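Local coordinates for nucleoside hydrolase, putative (Trypanosoma brucei, PDB 3FZ0), which belongs to the nucleoside hydrolase family and carries a bound calcium ion in an alpha/beta fold built on a mixed sheet, at residues G54-L57 with D58-A62. The protein carries 2 engineered substitutions. Numbering follows the deposited sequence.
Sequences GKLL and DLYDA
Leu57 O and the backbone N of Ala62 meet 3.1 Å apart in the bond that closes helix 46-60, a worked example of the Schellman motif. Asp61 adopts a positive phi of 54°, which turns the chain back so that Ala62 N reaches the last turn, while Asp61 N bonds to Asp58 O at 3.0 Å. Leu57 O also accepts a weak bond from Tyr60 N. Across the motif, Leu57 CD2 and Ala62 CB make the apolar contact that commonly accompanies it, here a loose one at 4.3 Å. One turn earlier, Asp58 N donates to Gly54 O at 3.0 Å, continuing the helix.

The tightly packed side belongs to Leu56 and Tyr60, which lie side by side and point the same way. Leu56 CD1 touches Tyr60 CE1 at 3.9 Å, and Leu56 O sits at the ring edge, in its plane, 3.4 Å from Tyr60 CD1. Met24 of helix 17-27 packs against both residues, and Trp242 stacks on the Tyr60 ring.

The solvent side carries exposed Asp61 and the partly exposed Asp58 carboxylate. Asp58 chi1 (-75°) swings CG back over the preceding turn, 3.2 Å from Gly54 O, acceptor against acceptor. Its salt bridge from OD1 to Arg101 probably offsets both this carbonyl and the unfavourable helix dipole, while the Schellman bonds end the helix before strand 66-68.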
loop_
_atom_site.group_PDB
_atom_site.type_symbol
_atom_site.label_atom_id
_atom_site.label_comp_id
_atom_site.label_asym_id
_atom_site.label_seq_id
_atom_site.Cartn_x
_atom_site.Cartn_y
_atom_site.Cartn_z
ATOM N N GLY B 54 -23.854 -30.372 7.909
ATOM C CA GLY B 54 -24.517 -31.654 7.869
ATOM C C GLY B 54 -24.918 -32.136 9.232
ATOM O O GLY B 54 -26.037 -32.651 9.395
ATOM N N LYS B 55 -24.030 -31.985 10.223
ATOM C CA LYS B 55 -24.352 -32.372 11.619
ATOM C C LYS B 55 -25.430 -31.470 12.194
ATOM O O LYS B 55 -26.329 -31.961 12.884
ATOM C CB LYS B 55 -23.111 -32.371 12.522
ATOM C CG LYS B 55 -22.053 -33.411 12.117
ATOM C CD LYS B 55 -20.710 -33.146 12.759
ATOM C CE LYS B 55 -19.755 -34.266 12.442
ATOM N NZ LYS B 55 -18.532 -34.215 13.255
ATOM N N LEU B 56 -25.362 -30.163 11.895
ATOM C CA LEU B 56 -26.420 -29.246 12.345
ATOM C C LEU B 56 -27.800 -29.556 11.717
ATOM O O LEU B 56 -28.804 -29.549 12.413
ATOM C CB LEU B 56 -26.020 -27.796 12.079
ATOM C CG LEU B 56 -27.052 -26.694 12.380
ATOM C CD1 LEU B 56 -27.409 -26.647 13.871
ATOM C CD2 LEU B 56 -26.459 -25.341 11.920
ATOM N N LEU B 57 -27.850 -29.866 10.418
ATOM C CA LEU B 57 -29.130 -30.200 9.794
ATOM C C LEU B 57 -29.691 -31.583 10.200
ATOM O O LEU B 57 -30.919 -31.770 10.212
ATOM C CB LEU B 57 -29.063 -30.055 8.274
ATOM C CG LEU B 57 -28.638 -28.679 7.750
ATOM C CD1 LEU B 57 -28.520 -28.677 6.236
ATOM C CD2 LEU B 57 -29.532 -27.532 8.246
ATOM N N ASP B 58 -28.816 -32.546 10.514
ATOM C CA ASP B 58 -29.250 -33.803 11.156
ATOM C C ASP B 58 -30.096 -33.525 12.392
ATOM O O ASP B 58 -31.190 -34.072 12.532
ATOM C CB ASP B 58 -28.046 -34.662 11.573
ATOM C CG ASP B 58 -27.382 -35.355 10.401
ATOM O OD1 ASP B 58 -28.026 -35.498 9.320
ATOM O OD2 ASP B 58 -26.226 -35.793 10.574
ATOM N N LEU B 59 -29.585 -32.653 13.264
ATOM C CA LEU B 59 -30.274 -32.270 14.482
ATOM C C LEU B 59 -31.736 -31.881 14.202
ATOM O O LEU B 59 -32.633 -32.318 14.891
ATOM C CB LEU B 59 -29.510 -31.145 15.166
ATOM C CG LEU B 59 -29.906 -30.790 16.603
ATOM C CD1 LEU B 59 -29.633 -31.991 17.552
ATOM C CD2 LEU B 59 -29.185 -29.545 17.085
ATOM N N TYR B 60 -31.958 -31.093 13.158
ATOM C CA TYR B 60 -33.284 -30.594 12.807
ATOM C C TYR B 60 -34.075 -31.501 11.875
ATOM O O TYR B 60 -35.250 -31.277 11.637
ATOM C CB TYR B 60 -33.148 -29.214 12.166
ATOM C CG TYR B 60 -32.859 -28.153 13.181
ATOM C CD1 TYR B 60 -31.539 -27.853 13.561
ATOM C CD2 TYR B 60 -33.903 -27.462 13.797
ATOM C CE1 TYR B 60 -31.280 -26.877 14.517
ATOM C CE2 TYR B 60 -33.640 -26.494 14.746
ATOM C CZ TYR B 60 -32.342 -26.208 15.095
ATOM O OH TYR B 60 -32.105 -25.241 16.032
ATOM N N ASP B 61 -33.409 -32.513 11.339
ATOM C CA ASP B 61 -33.937 -33.275 10.224
ATOM C C ASP B 61 -34.326 -32.449 9.034
ATOM O O ASP B 61 -35.291 -32.773 8.373
ATOM C CB ASP B 61 -35.168 -34.018 10.661
ATOM C CG ASP B 61 -34.972 -35.464 10.627
ATOM O OD1 ASP B 61 -34.856 -36.027 9.500
ATOM O OD2 ASP B 61 -34.928 -36.022 11.743
ATOM N N ALA B 62 -33.603 -31.371 8.776
ATOM C CA ALA B 62 -33.994 -30.429 7.725
ATOM C C ALA B 62 -33.410 -30.842 6.385
ATOM O O ALA B 62 -32.234 -31.232 6.308
ATOM C CB ALA B 62 -33.543 -29.022 8.083
#